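Local coordinates for protein SidF, inhibitor of growth family, member 3 (Legionella pneumophila subsp. pneumophila, PDB 4FYE) that dephosphorylates phosphoinositides, probably removing the 3-phosphate from phosphatidylinositol phosphates in membranes, at residues F422-A427 with S432-T437; S415-N420 with N616-G621; V361-Q366 with E371-Q376. The protein carries 1 engineered substitution. All coordinates share one frame; numbering follows the deposited sequence.

Overall arrangement
Contact 1 lies at the surface, while contacts 2 and 3 are buried. All three gather at one end of the four-strand mixed sheet. Contacts 1 and 2 both involve the chain that leaves strand 402-416. Contact 1 ties together the loop that leads to helix 438-458, and contact 2 ties the strand's exit to the turn after helix 590-614. Contact 3 closes the loop between strand 353-360 and helix 373-387. The chemistry differs with place. Contact 1 rests on two hydrogen bonds to a backbone, contact 2 on an aromatic pair, and contact 3 on glutamine and valine packing. Arg423 links contacts 1 and 2 through His619 O.

Contact 1. Residues F422-A427 with S432-T437; sequences FRQVGA and SDNSVT
Asn434 holds Val425 through a two-bond pairing of its side-chain amide with the backbone. This pairing draws together two parts of the irregular loop between strand 402-416 and helix 438-458. Asn434 ND2 donates to Val425 O at 2.8 Å. That bond is nearly straight, at 165°, and uses a lone pair in the carbonyl plane. Val425 N returns a bond to Asn434 OD1 at 3.0 Å. The second bond is more bent, and the donor is tilted from the plane of the Asn434 carbonyl. Together the two bonds fix the rotation of the asparagine amide and satisfy both polar backbone atoms of Val425.

Gln424 then lies over this amide. The two amide groups stack with their planes 14° apart, and Gln424 CD sits 3.6 Å from Asn434 CG. The bend at chi2 (76°) brings the glutamine end back to Asn434, although its CB points away. The Val425 side chain packs on Ser432: Val425 CG2 meets Ser432 CB at 4.0 Å, and Val425 CG1 rests against Ser432 O. Ser432 also lies beside the backbone carbonyl of Phe422.

Further out, neighbouring loops hold both segments. Arg423 turns away from 432-437 and hydrogen-bonds with its guanidinium to Asn420 O and His619 O. The Phe422 ring packs on Gln366, and the backbone of Asp433 bonds to Gly365. Residues 434-436 take helical backbone angles just ahead of helix 438-458. Asp433 OD1 accepts a weak bond from Ser435 N, as in an Asx turn. It is also met by Ser435 OG at 2.8 Å, on the syn side and out of the carboxylate plane.

Contact 2. Residues S415-N420 with N616-G621; sequences SSWGVN and NTWHHG
Trp417 and Trp618 form an inclined edge-to-face aromatic pair. The five-membered ring of Trp417 turns its edge to the six-membered ring of Trp618. Their centroids are 4.7 Å apart and the planes meet at 50°. Trp417 CD1 does most of the touching. It stands over the centre of the Trp618 ring system, 3.8 Å from Trp618 CE2. Trp417 CB adds an apolar contact 3.9 Å from Trp618 CZ3. The opposite face of the Trp618 ring is covered near its rim by His619 CB, so the indole is packed on both faces.

A backbone carbonyl meets the same indole at its edge. Gly418 O lies near the ring plane, 3.5 Å from Trp618 CZ3. The indole reaches this place because Trp618 CG lies between its own backbone N and carbonyl carbon (chi1 65°).

Backbone bonds shape the Trp618 side. Residues 617-620 form a type I beta turn, with His620 N bonded to Thr617 O at 3.0 Å. Just before it, Asn616 has a positive phi and ends the preceding helix in a Schellman motif.

The pair is buried where strand 402-416 runs out into loop. Trp417 still shares backbone hydrogen bonding with Gln360, at the end of the adjacent strand 353-360. Its carbonyl takes a bond from Gln628 of helix 626-637. Around the indoles, Tyr613 and Leu612 of helix 590-614, Leu627 and Met631 of helix 626-637, and Val445 of helix 438-458 join this strand end to three helices.

Contact 3. Residues V361-Q366 with E371-Q376; sequences VVTAGQ and ENQKEQ
Gln373, in the first turn of helix 373-387, fills the angle of the loop 361-366. This is the tight part of the contact. Its CB lies 3.5 Å from Thr363 O, and Val362 CG1 approaches that same Gln373 CB at 3.9 Å. The two side chains run alongside, pointing opposite ways. Val362 CG2 also lies against the end of the Gln376 side chain. With chi2 at 173°, the Gln373 chain stays extended and carries its amide deep into the loop. There it lies between the backbone at Thr363 and the amide of Gln366. The two glutamine amides are turned 78° against each other, nearly perpendicular. The backbones are also close, with Ala364 CA 3.6 Å from Gln373 O. The loop bends here in a type I beta turn, in which Gln366 N bonds to Thr363 O at 3.1 Å.

The Lys374 side is looser. Lys374 CB touches Ala364 O at 3.2 Å. CG and CD still pass near that oxygen, but the end of the chain leads away. The ammonium group forms a salt bridge with Glu378, one turn on.

The arrangement is a strand-loop-helix connection, from strand 353-360 into helix 373-387. Val361 pairs by backbone with Gly645, and Val362 packs on Arg652. A phosphate ion, probably from the crystallisation liquor, lies about 5 Å from the Val362 side chain, so the connection may help line the phosphate pocket. The loop between Gly645 and Arg652 probably corresponds to the CX5R P-loop of such phosphatases, with the cysteine absent from this engineered chain.

Contact 1. Residues F422-A427 with S432-T437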
loop_
_atom_site.group_PDB
_atom_site.type_symbol
_atom_site.label_atom_id
_atom_site.label_comp_id
_atom_site.label_asym_id
_atom_site.label_seq_id
_atom_site.Cartn_x
_atom_site.Cartn_y
_atom_site.Cartn_z
ATOM N N PHE A 422 -16.283 -12.645 4.560
ATOM C CA PHE A 422 -16.913 -12.250 5.790
ATOM C C PHE A 422 -17.256 -10.783 5.862
ATOM O O PHE A 422 -17.759 -10.367 6.859
ATOM C CB PHE A 422 -16.124 -12.744 7.022
ATOM C CG PHE A 422 -15.827 -14.268 7.011
ATOM C CD1 PHE A 422 -16.709 -15.171 7.604
ATOM C CD2 PHE A 422 -14.640 -14.784 6.441
ATOM C CE1 PHE A 422 -16.441 -16.563 7.600
ATOM C CE2 PHE A 422 -14.359 -16.149 6.449
ATOM C CZ PHE A 422 -15.262 -17.046 7.010
ATOM N N ARG A 423 -17.089 -10.028 4.775
ATOM C CA ARG A 423 -17.147 -8.553 4.819
ATOM C C ARG A 423 -18.465 -7.983 5.374
ATOM O O ARG A 423 -18.491 -6.894 5.938
ATOM C CB ARG A 423 -16.807 -7.938 3.410
ATOM C CG ARG A 423 -18.007 -7.862 2.435
ATOM C CD ARG A 423 -17.637 -7.607 0.971
ATOM N NE ARG A 423 -17.384 -8.945 0.604
ATOM C CZ ARG A 423 -18.103 -9.744 -0.160
ATOM N NH1 ARG A 423 -19.166 -9.379 -0.929
ATOM N NH2 ARG A 423 -17.615 -10.948 -0.177
ATOM N N GLN A 424 -19.570 -8.703 5.205
ATOM C CA GLN A 424 -20.884 -8.181 5.639
ATOM C C GLN A 424 -21.859 -9.307 5.699
ATOM O O GLN A 424 -22.635 -9.549 4.787
ATOM C CB GLN A 424 -21.445 -7.081 4.742
ATOM C CG GLN A 424 -22.650 -6.312 5.402
ATOM C CD GLN A 424 -22.170 -5.316 6.478
ATOM O OE1 GLN A 424 -20.992 -5.281 6.784
ATOM N NE2 GLN A 424 -23.070 -4.522 7.045
ATOM N N VAL A 425 -21.787 -10.008 6.797
ATOM C CA VAL A 425 -22.538 -11.232 7.071
ATOM C C VAL A 425 -24.015 -10.869 7.415
ATOM O O VAL A 425 -24.313 -9.752 7.845
ATOM C CB VAL A 425 -21.753 -11.745 8.282
ATOM C CG1 VAL A 425 -22.517 -11.748 9.648
ATOM C CG2 VAL A 425 -20.791 -12.848 7.899
ATOM N N GLY A 426 -24.954 -11.790 7.187
ATOM C CA GLY A 426 -26.383 -11.508 7.412
ATOM C C GLY A 426 -26.754 -11.237 8.883
ATOM O O GLY A 426 -25.891 -11.320 9.774
ATOM N N ALA A 427 -28.029 -10.914 9.140
ATOM C CA ALA A 427 -28.485 -10.719 10.515
ATOM C C ALA A 427 -28.187 -12.000 11.271
ATOM O O ALA A 427 -28.472 -13.127 10.787
ATOM C CB ALA A 427 -29.994 -10.411 10.583
ATOM N N SER A 432 -19.260 -13.328 12.172
ATOM C CA SER A 432 -18.535 -12.070 12.107
ATOM C C SER A 432 -19.449 -11.021 12.718
ATOM O O SER A 432 -20.633 -11.260 12.899
ATOM C CB SER A 432 -18.151 -11.757 10.641
ATOM O OG SER A 432 -17.463 -10.537 10.519
ATOM N N ASP A 433 -18.883 -9.883 13.064
ATOM C CA ASP A 433 -19.619 -8.869 13.740
ATOM C C ASP A 433 -19.384 -7.641 12.829
ATOM O O ASP A 433 -18.320 -7.061 12.852
ATOM C CB ASP A 433 -19.005 -8.713 15.118
ATOM C CG ASP A 433 -19.621 -7.561 15.927
ATOM O OD1 ASP A 433 -20.611 -6.905 15.500
ATOM O OD2 ASP A 433 -19.118 -7.325 17.040
ATOM N N ASN A 434 -20.369 -7.295 12.004
ATOM C CA ASN A 434 -20.318 -6.170 11.084
ATOM C C ASN A 434 -20.175 -4.800 11.756
ATOM O O ASN A 434 -19.719 -3.858 11.113
ATOM C CB ASN A 434 -21.602 -6.077 10.236
ATOM C CG ASN A 434 -21.921 -7.341 9.413
ATOM O OD1 ASN A 434 -21.064 -8.175 9.122
ATOM N ND2 ASN A 434 -23.202 -7.468 9.031
ATOM N N SER A 435 -20.529 -4.708 13.031
ATOM C CA SER A 435 -20.635 -3.442 13.739
ATOM C C SER A 435 -19.353 -2.854 14.362
ATOM O O SER A 435 -19.367 -1.689 14.787
ATOM C CB SER A 435 -21.675 -3.544 14.857
ATOM O OG SER A 435 -21.078 -4.151 15.987
ATOM N N VAL A 436 -18.295 -3.654 14.448
ATOM C CA VAL A 436 -17.015 -3.215 14.975
ATOM C C VAL A 436 -16.485 -1.886 14.364
ATOM O O VAL A 436 -15.872 -1.117 15.064
ATOM C CB VAL A 436 -15.922 -4.285 14.732
ATOM C CG1 VAL A 436 -14.553 -3.739 15.180
ATOM C CG2 VAL A 436 -16.252 -5.556 15.485
ATOM N N THR A 437 -16.696 -1.650 13.067
ATOM C CA THR A 437 -16.069 -0.569 12.308
ATOM C C THR A 437 -17.123 0.493 11.988
ATOM O O THR A 437 -16.786 1.530 11.367
ATOM C CB THR A 437 -15.537 -1.073 10.923
ATOM O OG1 THR A 437 -16.648 -1.670 10.209
ATOM C CG2 THR A 437 -14.387 -2.064 11.068
#

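Contact 2. Residues S415-N420 with N616-G621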
loop_
_atom_site.group_PDB
_atom_site.type_symbol
_atom_site.label_atom_id
_atom_site.label_comp_id
_atom_site.label_asym_id
_atom_site.label_seq_id
_atom_site.Cartn_x
_atom_site.Cartn_y
_atom_site.Cartn_z
ATOM N N SER A 415 -10.128 4.333 7.369
ATOM C CA SER A 415 -11.383 3.574 7.115
ATOM C C SER A 415 -11.148 2.078 7.122
ATOM O O SER A 415 -10.054 1.631 6.909
ATOM C CB SER A 415 -12.052 3.982 5.798
ATOM O OG SER A 415 -11.206 3.781 4.676
ATOM N N SER A 416 -12.169 1.275 7.346
ATOM C CA SER A 416 -11.914 -0.134 7.347
ATOM C C SER A 416 -13.124 -0.848 6.830
ATOM O O SER A 416 -14.094 -1.035 7.560
ATOM C CB SER A 416 -11.587 -0.561 8.741
ATOM O OG SER A 416 -11.279 -1.931 8.732
ATOM N N TRP A 417 -13.102 -1.228 5.553
ATOM C CA TRP A 417 -14.270 -1.901 5.003
ATOM C C TRP A 417 -13.784 -3.117 4.321
ATOM O O TRP A 417 -12.997 -3.018 3.346
ATOM C CB TRP A 417 -14.932 -1.062 3.944
ATOM C CG TRP A 417 -15.772 0.095 4.391
ATOM C CD1 TRP A 417 -17.027 0.048 5.025
ATOM C CD2 TRP A 417 -15.511 1.509 4.152
ATOM N NE1 TRP A 417 -17.504 1.321 5.233
ATOM C CE2 TRP A 417 -16.656 2.240 4.718
ATOM C CE3 TRP A 417 -14.498 2.211 3.556
ATOM C CZ2 TRP A 417 -16.736 3.615 4.687
ATOM C CZ3 TRP A 417 -14.578 3.603 3.519
ATOM C CH2 TRP A 417 -15.659 4.292 4.087
ATOM N N GLY A 418 -14.326 -4.261 4.757
ATOM C CA GLY A 418 -13.794 -5.571 4.402
ATOM C C GLY A 418 -14.020 -5.964 2.957
ATOM O O GLY A 418 -14.915 -5.403 2.266
ATOM N N VAL A 419 -13.270 -6.978 2.504
ATOM C CA VAL A 419 -13.403 -7.391 1.147
ATOM C C VAL A 419 -13.564 -8.938 0.993
ATOM O O VAL A 419 -13.934 -9.454 -0.070
ATOM C CB VAL A 419 -12.154 -6.722 0.504
ATOM C CG1 VAL A 419 -11.051 -7.637 0.278
ATOM C CG2 VAL A 419 -12.435 -5.607 -0.490
ATOM N N ASN A 420 -13.267 -9.700 2.042
ATOM C CA ASN A 420 -13.299 -11.161 1.897
ATOM C C ASN A 420 -14.743 -11.660 2.120
ATOM O O ASN A 420 -15.696 -10.906 2.091
ATOM C CB ASN A 420 -12.327 -11.831 2.857
ATOM C CG ASN A 420 -12.786 -11.674 4.304
ATOM O OD1 ASN A 420 -12.072 -12.025 5.260
ATOM N ND2 ASN A 420 -13.982 -11.143 4.475
ATOM N N ASN A 616 -25.745 1.662 1.450
ATOM C CA ASN A 616 -25.252 0.442 2.039
ATOM C C ASN A 616 -25.165 -0.650 0.980
ATOM O O ASN A 616 -25.483 -1.821 1.215
ATOM C CB ASN A 616 -26.141 0.063 3.237
ATOM C CG ASN A 616 -25.589 -1.096 4.058
ATOM O OD1 ASN A 616 -26.391 -1.864 4.589
ATOM N ND2 ASN A 616 -24.238 -1.263 4.141
ATOM N N THR A 617 -24.665 -0.270 -0.192
ATOM C CA THR A 617 -24.414 -1.237 -1.269
ATOM C C THR A 617 -22.926 -1.652 -1.454
ATOM O O THR A 617 -22.604 -2.562 -2.242
ATOM C CB THR A 617 -24.994 -0.734 -2.589
ATOM O OG1 THR A 617 -24.460 0.569 -2.871
ATOM C CG2 THR A 617 -26.528 -0.680 -2.501
ATOM N N TRP A 618 -22.042 -1.045 -0.680
ATOM C CA TRP A 618 -20.603 -1.179 -0.899
ATOM C C TRP A 618 -20.211 -2.629 -0.747
ATOM O O TRP A 618 -19.251 -3.096 -1.336
ATOM C CB TRP A 618 -19.854 -0.292 0.085
ATOM C CG TRP A 618 -20.069 -0.751 1.505
ATOM C CD1 TRP A 618 -21.077 -0.346 2.395
ATOM C CD2 TRP A 618 -19.330 -1.799 2.221
ATOM N NE1 TRP A 618 -20.977 -1.023 3.598
ATOM C CE2 TRP A 618 -19.970 -1.931 3.551
ATOM C CE3 TRP A 618 -18.243 -2.587 1.925
ATOM C CZ2 TRP A 618 -19.523 -2.837 4.502
ATOM C CZ3 TRP A 618 -17.800 -3.514 2.902
ATOM C CH2 TRP A 618 -18.419 -3.615 4.167
ATOM N N HIS A 619 -21.001 -3.398 -0.011
ATOM C CA HIS A 619 -20.620 -4.789 0.263
ATOM C C HIS A 619 -21.235 -5.813 -0.657
ATOM O O HIS A 619 -20.942 -7.015 -0.519
ATOM C CB HIS A 619 -20.971 -5.126 1.704
ATOM C CG HIS A 619 -22.452 -5.072 1.985
ATOM N ND1 HIS A 619 -23.074 -3.954 2.480
ATOM C CD2 HIS A 619 -23.439 -6.029 1.840
ATOM C CE1 HIS A 619 -24.370 -4.176 2.623
ATOM N NE2 HIS A 619 -24.610 -5.447 2.211
ATOM N N HIS A 620 -22.091 -5.414 -1.600
ATOM C CA HIS A 620 -22.557 -6.414 -2.574
ATOM C C HIS A 620 -21.398 -6.818 -3.445
ATOM O O HIS A 620 -20.473 -6.030 -3.649
ATOM C CB HIS A 620 -23.711 -5.895 -3.433
ATOM C CG HIS A 620 -24.895 -5.404 -2.637
ATOM N ND1 HIS A 620 -25.910 -4.693 -3.201
ATOM C CD2 HIS A 620 -25.229 -5.562 -1.289
ATOM C CE1 HIS A 620 -26.849 -4.423 -2.265
ATOM N NE2 HIS A 620 -26.433 -4.939 -1.093
ATOM N N GLY A 621 -21.440 -8.037 -3.972
ATOM C CA GLY A 621 -20.334 -8.641 -4.715
ATOM C C GLY A 621 -19.909 -7.738 -5.826
ATOM O O GLY A 621 -18.735 -7.443 -5.984
#

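Contact 3. Residues V361-Q366 with E371-Q376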
loop_
_atom_site.group_PDB
_atom_site.type_symbol
_atom_site.label_atom_id
_atom_site.label_comp_id
_atom_site.label_asym_id
_atom_site.label_seq_id
_atom_site.Cartn_x
_atom_site.Cartn_y
_atom_site.Cartn_z
ATOM N N VAL A 361 -8.584 -2.898 4.573
ATOM C CA VAL A 361 -9.422 -3.770 3.783
ATOM C C VAL A 361 -9.555 -5.240 4.354
ATOM O O VAL A 361 -10.102 -6.117 3.753
ATOM C CB VAL A 361 -8.899 -3.599 2.344
ATOM C CG1 VAL A 361 -8.246 -4.824 1.810
ATOM C CG2 VAL A 361 -9.908 -2.912 1.443
ATOM N N VAL A 362 -9.044 -5.439 5.555
ATOM C CA VAL A 362 -9.278 -6.551 6.521
ATOM C C VAL A 362 -10.764 -6.668 6.961
ATOM O O VAL A 362 -11.539 -5.791 6.732
ATOM C CB VAL A 362 -8.365 -6.146 7.707
ATOM C CG1 VAL A 362 -9.065 -6.093 9.053
ATOM C CG2 VAL A 362 -6.957 -6.758 7.664
ATOM N N THR A 363 -11.219 -7.789 7.501
ATOM C CA THR A 363 -12.540 -7.777 8.114
ATOM C C THR A 363 -12.418 -7.861 9.660
ATOM O O THR A 363 -12.311 -8.934 10.279
ATOM C CB THR A 363 -13.692 -8.546 7.349
ATOM O OG1 THR A 363 -14.773 -8.998 8.227
ATOM C CG2 THR A 363 -13.252 -9.589 6.542
ATOM N N ALA A 364 -12.373 -6.666 10.233
ATOM C CA ALA A 364 -12.129 -6.448 11.630
ATOM C C ALA A 364 -13.026 -7.265 12.496
ATOM O O ALA A 364 -12.606 -7.670 13.592
ATOM C CB ALA A 364 -12.350 -4.995 11.933
ATOM N N GLY A 365 -14.264 -7.523 12.065
ATOM C CA GLY A 365 -15.170 -8.302 12.972
ATOM C C GLY A 365 -15.152 -9.821 12.925
ATOM O O GLY A 365 -15.863 -10.446 13.660
ATOM N N GLN A 366 -14.378 -10.405 12.013
ATOM C CA GLN A 366 -14.425 -11.839 11.679
ATOM C C GLN A 366 -14.186 -12.729 12.868
ATOM O O GLN A 366 -13.327 -12.466 13.669
ATOM C CB GLN A 366 -13.341 -12.141 10.685
ATOM C CG GLN A 366 -13.590 -13.357 9.845
ATOM C CD GLN A 366 -12.560 -13.540 8.780
ATOM O OE1 GLN A 366 -12.058 -14.649 8.607
ATOM N NE2 GLN A 366 -12.254 -12.473 8.026
ATOM N N GLU A 371 -7.250 -14.431 12.568
ATOM C CA GLU A 371 -5.894 -13.846 12.488
ATOM C C GLU A 371 -5.750 -12.419 13.087
ATOM O O GLU A 371 -5.028 -11.585 12.528
ATOM C CB GLU A 371 -5.398 -13.858 11.032
ATOM C CG GLU A 371 -5.267 -15.252 10.421
ATOM C CD GLU A 371 -5.025 -15.209 8.909
ATOM O OE1 GLU A 371 -4.596 -14.144 8.398
ATOM O OE2 GLU A 371 -5.253 -16.233 8.207
ATOM N N ASN A 372 -6.452 -12.124 14.178
ATOM C CA ASN A 372 -6.271 -10.849 14.865
ATOM C C ASN A 372 -6.603 -9.616 13.998
ATOM O O ASN A 372 -6.014 -8.520 14.120
ATOM C CB ASN A 372 -4.869 -10.773 15.504
ATOM C CG ASN A 372 -4.611 -11.936 16.455
ATOM O OD1 ASN A 372 -5.059 -11.926 17.604
ATOM N ND2 ASN A 372 -3.950 -12.974 15.956
ATOM N N GLN A 373 -7.593 -9.814 13.139
ATOM C CA GLN A 373 -8.094 -8.773 12.315
ATOM C C GLN A 373 -8.752 -7.700 13.163
ATOM O O GLN A 373 -8.724 -6.516 12.803
ATOM C CB GLN A 373 -9.015 -9.327 11.244
ATOM C CG GLN A 373 -8.267 -9.956 10.073
ATOM C CD GLN A 373 -9.179 -10.654 9.069
ATOM O OE1 GLN A 373 -9.712 -11.747 9.337
ATOM N NE2 GLN A 373 -9.388 -10.024 7.925
ATOM N N LYS A 374 -9.228 -8.054 14.334
ATOM C CA LYS A 374 -9.869 -7.051 15.168
ATOM C C LYS A 374 -8.837 -6.070 15.720
ATOM O O LYS A 374 -9.050 -4.850 15.659
ATOM C CB LYS A 374 -10.811 -7.659 16.238
ATOM C CG LYS A 374 -11.271 -6.680 17.332
ATOM C CD LYS A 374 -12.766 -6.739 17.620
ATOM C CE LYS A 374 -13.138 -6.878 19.105
ATOM N NZ LYS A 374 -12.878 -5.712 20.015
ATOM N N GLU A 375 -7.705 -6.589 16.196
ATOM C CA GLU A 375 -6.618 -5.700 16.672
ATOM C C GLU A 375 -6.002 -4.908 15.535
ATOM O O GLU A 375 -5.710 -3.720 15.684
ATOM C CB GLU A 375 -5.542 -6.476 17.428
ATOM C CG GLU A 375 -6.021 -6.964 18.795
ATOM C CD GLU A 375 -6.998 -8.171 18.713
ATOM O OE1 GLU A 375 -6.781 -9.156 17.949
ATOM O OE2 GLU A 375 -7.999 -8.136 19.450
ATOM N N GLN A 376 -5.853 -5.536 14.379
ATOM C CA GLN A 376 -5.241 -4.840 13.219
ATOM C C GLN A 376 -6.035 -3.633 12.904
ATOM O O GLN A 376 -5.504 -2.638 12.392
ATOM C CB GLN A 376 -5.196 -5.711 11.974
ATOM C CG GLN A 376 -4.349 -6.941 12.123
ATOM C CD GLN A 376 -4.376 -7.797 10.864
ATOM O OE1 GLN A 376 -4.530 -9.046 10.899
ATOM N NE2 GLN A 376 -4.239 -7.139 9.750
#